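Side-chain contacts in putative ABC transporter, periplasmic binding protein, amino acid (Neisseria gonorrhoeae, PDB 2YLN), which probably delivers L-cystine to an amino-acid ABC transporter, binding it in the periplasm as a solute receptor that closes round its ligand: residues E51-K56 / V252-T257; V147-N152 / L212-Y217. The protein carries 1 engineered substitution. All coordinates share one frame; numbering follows the deposited sequence. Where two conformers were deposited one is given.

Contact 1: E51-K56 / V252-T257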
# COMPACT_ATOMS: atom_id res chain seq x y z
N GLU A 51 -1.49 23.69 -10.16
CA GLU A 51 -0.98 25.00 -9.85
C GLU A 51 0.16 24.89 -8.84
O GLU A 51 1.17 25.57 -8.92
CB GLU A 51 -2.10 25.92 -9.31
CG GLU A 51 -1.66 27.34 -8.94
CD GLU A 51 -2.70 28.18 -8.27
OE1 GLU A 51 -3.88 27.83 -8.26
OE2 GLU A 51 -2.31 29.26 -7.71
N ARG A 52 -0.07 24.11 -7.77
CA ARG A 52 0.97 23.98 -6.73
C ARG A 52 2.18 23.22 -7.20
O ARG A 52 3.32 23.52 -6.74
CB ARG A 52 0.37 23.35 -5.45
CG ARG A 52 -0.53 24.41 -4.74
CD ARG A 52 -1.24 23.87 -3.52
NE ARG A 52 -2.42 23.04 -3.93
CZ ARG A 52 -2.61 21.75 -3.68
NH1 ARG A 52 -1.68 21.07 -3.09
NH2 ARG A 52 -3.74 21.15 -4.01
N ILE A 53 2.02 22.28 -8.10
CA ILE A 53 3.19 21.63 -8.65
C ILE A 53 3.96 22.66 -9.51
O ILE A 53 5.14 22.76 -9.40
CB ILE A 53 2.85 20.31 -9.42
CG1 ILE A 53 2.29 19.27 -8.42
CG2 ILE A 53 4.03 19.82 -10.29
CD1 ILE A 53 1.59 18.06 -9.10
N ASN A 54 3.29 23.26 -10.45
CA ASN A 54 4.00 24.15 -11.43
C ASN A 54 4.57 25.37 -10.72
O ASN A 54 5.64 25.81 -11.10
CB ASN A 54 3.09 24.53 -12.55
CG ASN A 54 2.89 23.38 -13.54
OD1 ASN A 54 3.68 22.46 -13.55
ND2 ASN A 54 1.89 23.53 -14.33
N ASN A 55 3.94 25.81 -9.62
CA ASN A 55 4.30 27.07 -8.94
C ASN A 55 5.09 26.82 -7.69
O ASN A 55 5.40 27.77 -6.99
CB ASN A 55 3.06 28.02 -8.75
CG ASN A 55 2.57 28.55 -10.08
OD1 ASN A 55 3.16 29.51 -10.60
ND2 ASN A 55 1.52 27.92 -10.64
N LYS A 56 5.37 25.57 -7.39
CA LYS A 56 6.31 25.19 -6.33
C LYS A 56 5.75 25.53 -4.94
O LYS A 56 6.36 26.18 -4.11
CB LYS A 56 7.69 25.77 -6.50
CG LYS A 56 8.15 25.63 -7.94
CD LYS A 56 8.23 24.16 -8.45
CE LYS A 56 8.69 24.14 -9.87
NZ LYS A 56 8.42 22.89 -10.43
N VAL A 252 -0.98 14.30 -12.68
CA VAL A 252 -0.60 12.89 -12.85
C VAL A 252 0.61 12.79 -13.78
O VAL A 252 1.52 12.01 -13.52
CB VAL A 252 -1.79 12.07 -13.36
CG1 VAL A 252 -1.35 10.65 -13.69
CG2 VAL A 252 -2.92 12.03 -12.29
N ALA A 253 0.56 13.52 -14.90
CA ALA A 253 1.69 13.47 -15.84
C ALA A 253 2.97 13.91 -15.17
O ALA A 253 4.02 13.31 -15.42
CB ALA A 253 1.39 14.35 -17.07
N LYS A 254 2.93 14.93 -14.31
CA LYS A 254 4.13 15.37 -13.58
C LYS A 254 4.63 14.26 -12.64
O LYS A 254 5.83 13.95 -12.58
CB LYS A 254 3.84 16.66 -12.79
CG LYS A 254 3.57 17.85 -13.67
CD LYS A 254 4.79 18.35 -14.32
CE LYS A 254 4.56 19.51 -15.28
NZ LYS A 254 5.85 20.19 -15.51
N PHE A 255 3.73 13.61 -11.90
CA PHE A 255 4.11 12.52 -11.04
C PHE A 255 4.72 11.39 -11.84
O PHE A 255 5.77 10.86 -11.41
CB PHE A 255 2.91 12.02 -10.24
CG PHE A 255 2.39 12.97 -9.16
CD1 PHE A 255 3.17 13.75 -8.38
CD2 PHE A 255 1.06 13.01 -8.91
CE1 PHE A 255 2.61 14.54 -7.42
CE2 PHE A 255 0.53 13.80 -7.94
CZ PHE A 255 1.33 14.58 -7.20
N SER A 256 4.11 10.99 -12.95
CA SER A 256 4.63 9.90 -13.71
C SER A 256 5.97 10.21 -14.32
O SER A 256 6.84 9.33 -14.38
CB SER A 256 3.65 9.53 -14.79
OG SER A 256 2.46 8.99 -14.20
N THR A 257 6.16 11.45 -14.77
CA THR A 257 7.45 11.86 -15.34
C THR A 257 8.53 11.74 -14.27
O THR A 257 9.60 11.19 -14.55
CB THR A 257 7.34 13.28 -15.89
OG1 THR A 257 6.43 13.33 -16.97
CG2 THR A 257 8.67 13.80 -16.42
O HOH W 1 6.25 21.94 -13.27

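Contact 2: V147-N152 / L212-Y217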
# COMPACT_ATOMS: atom_id res chain seq x y z
N VAL A 147 -0.73 -12.71 -0.77
CA VAL A 147 -0.60 -14.03 -0.22
C VAL A 147 -1.67 -14.18 0.86
O VAL A 147 -2.23 -13.20 1.39
CB VAL A 147 0.80 -14.26 0.42
CG1 VAL A 147 1.87 -14.20 -0.64
CG2 VAL A 147 1.11 -13.25 1.58
N LEU A 148 -1.94 -15.45 1.18
CA LEU A 148 -2.79 -15.85 2.31
C LEU A 148 -1.93 -16.44 3.40
O LEU A 148 -1.10 -17.31 3.13
CB LEU A 148 -3.84 -16.87 1.86
CG LEU A 148 -4.90 -17.29 2.83
CD1 LEU A 148 -5.86 -16.11 3.15
CD2 LEU A 148 -5.68 -18.47 2.26
N VAL A 149 -2.13 -15.98 4.62
CA VAL A 149 -1.46 -16.43 5.84
C VAL A 149 -2.46 -17.18 6.73
O VAL A 149 -3.59 -16.74 6.88
CB VAL A 149 -0.85 -15.27 6.57
CG1 VAL A 149 -0.22 -15.70 7.87
CG2 VAL A 149 0.20 -14.55 5.66
N ALA A 150 -1.99 -18.30 7.27
CA ALA A 150 -2.80 -19.04 8.25
C ALA A 150 -1.85 -19.50 9.33
O ALA A 150 -0.64 -19.35 9.27
CB ALA A 150 -3.53 -20.24 7.59
N HIS A 151 -2.40 -20.08 10.40
CA HIS A 151 -1.58 -20.61 11.45
C HIS A 151 -0.83 -21.85 10.96
O HIS A 151 -1.34 -22.58 10.12
CB HIS A 151 -2.45 -20.98 12.67
CG HIS A 151 -1.65 -21.11 13.96
ND1 HIS A 151 -0.91 -22.24 14.29
CD2 HIS A 151 -1.41 -20.20 14.95
CE1 HIS A 151 -0.31 -22.04 15.45
NE2 HIS A 151 -0.59 -20.83 15.87
N ASN A 152 0.32 -22.10 11.55
CA ASN A 152 1.01 -23.36 11.30
C ASN A 152 0.05 -24.52 11.64
O ASN A 152 -0.80 -24.40 12.54
CB ASN A 152 2.21 -23.52 12.21
CG ASN A 152 3.37 -22.60 11.81
OD1 ASN A 152 3.46 -22.11 10.68
ND2 ASN A 152 4.32 -22.44 12.74
N LEU A 212 5.38 -9.06 0.20
CA LEU A 212 6.58 -8.44 0.77
C LEU A 212 6.38 -7.97 2.21
O LEU A 212 7.30 -8.07 3.03
CB LEU A 212 7.05 -7.29 -0.12
CG LEU A 212 7.34 -7.72 -1.58
CD1 LEU A 212 7.63 -6.52 -2.42
CD2 LEU A 212 8.51 -8.68 -1.65
N ALA A 213 5.17 -7.44 2.51
CA ALA A 213 4.90 -7.04 3.90
C ALA A 213 4.90 -8.25 4.82
O ALA A 213 5.41 -8.21 5.95
CB ALA A 213 3.59 -6.29 4.01
N VAL A 214 4.35 -9.36 4.37
CA VAL A 214 4.33 -10.59 5.16
C VAL A 214 5.75 -11.15 5.34
O VAL A 214 6.14 -11.48 6.45
CB VAL A 214 3.37 -11.63 4.56
CG1 VAL A 214 3.54 -12.96 5.28
CG2 VAL A 214 1.93 -11.14 4.63
N LEU A 215 6.52 -11.18 4.23
CA LEU A 215 7.89 -11.64 4.36
C LEU A 215 8.69 -10.78 5.32
O LEU A 215 9.51 -11.30 6.12
CB LEU A 215 8.56 -11.72 2.99
CG LEU A 215 8.05 -12.79 2.07
CD1 LEU A 215 8.67 -12.63 0.69
CD2 LEU A 215 8.29 -14.21 2.60
N ASP A 216 8.49 -9.47 5.29
CA ASP A 216 9.20 -8.53 6.21
C ASP A 216 8.85 -8.87 7.65
O ASP A 216 9.72 -8.96 8.52
CB ASP A 216 8.86 -7.10 5.87
CG ASP A 216 9.81 -6.12 6.55
OD1 ASP A 216 10.99 -6.10 6.14
OD2 ASP A 216 9.35 -5.43 7.45
N TYR A 217 7.57 -9.11 7.89
CA TYR A 217 7.12 -9.44 9.23
C TYR A 217 7.75 -10.76 9.74
O TYR A 217 8.18 -10.84 10.88
CB TYR A 217 5.59 -9.52 9.26
CG TYR A 217 5.04 -9.84 10.62
CD1 TYR A 217 4.93 -11.14 11.07
CD2 TYR A 217 4.61 -8.84 11.43
CE1 TYR A 217 4.41 -11.44 12.30
CE2 TYR A 217 4.04 -9.10 12.66
CZ TYR A 217 3.93 -10.39 13.06
OH TYR A 217 3.35 -10.68 14.29

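Contact 1: E51-K56 / V252-T257
The ring of Phe255 meets Ile53 obliquely, with CD1 of the isoleucine equally near CZ and CE1 at 4.0 Å; Val90 and Leu94 of helix 82-94 and Leu242 and Val244 of strand 238-245 also touch the phenylalanine. This is helix-to-helix packing in an alpha/beta solute-binding fold of family 3: helix 49-55, near the N terminus, lies beside helix 249-264, the segment axes 10.9 Å apart at an angle of 50°. Lys56, with positive phi, forms a Schellman motif that folds back on the last turn of the first helix. The second flat group, the amide of Asn54, turns its oxygen to Lys254, whose chain passes roughly perpendicular to the asparagine side chain, CE lying 3.5 Å from OD1. Ile53 and Lys254 run alongside with their tips pointing opposite ways, the CG2 methyl resting against CB and CG of the lysine. A bend at chi2 (-73°) lets Lys254 pack its first methylenes on Ile53 while NZ reaches a water. No direct hydrogen bond forms between the segments, so a water-mediated link joins the two exposed residues, beside the buried Ile53 and Phe255. This water accepts from Lys254 NZ at 2.9 Å and donates to Asn54 OD1, 2.6 Å away.

Contact 2: V147-N152 / L212-Y217
Val214 packs against two valines of a strand, meeting Val147 and Val149 tip to tip in a buried helix-on-sheet contact of the alpha/beta solute-binding fold. The strand residues are two apart, so both side chains leave the same face of the sheet and come to the one helical side chain between them. Helix 211-220 is thereby seated on strand 142-151, with the Val214 side chain about 8 Å from a bound cysteine and so behind the ligand pocket. Val214 divides its methyls: CG1, anti to the backbone N (chi1 171°), lies 3.7 Å from Val149 CG2, while CG2 serves both strand residues, coming within 4.0 Å of that same Val149 methyl. No hydrogen bond crosses between the segments, and their contact is wholly apolar. Neighbours extend this interior: Ile228 of strand 226-231 touches Val214, and Leu196 of helix 192-200 touches Val149. The two strand valines present their methyls differently. Val149 offers CG2 to both branches of Val214, whereas Val147, rotated to chi1 -65°, offers the branch wedged between N and the carbonyl carbon, placing its CG2 3.8 Å from Val214 CG2.

From the N terminus, the chain enters contact 1 on helix 49-55, the first helix, and does not return to it until helix 249-264, so 195 residues lie in the loop it closes. Contact 2 is nested inside that loop: strand 142-151 is followed 60 residues later by helix 211-220, and the smaller loop closes well before the larger one. Their centres stand 36 Å apart on opposite sides of the chain's centre, consistent with places in different lobes of the two-lobed solute-binding fold. One contact joins an early and a late helix, whereas the other seats helix 211-220 on strand 142-151, both of which come between those two helices in the chain.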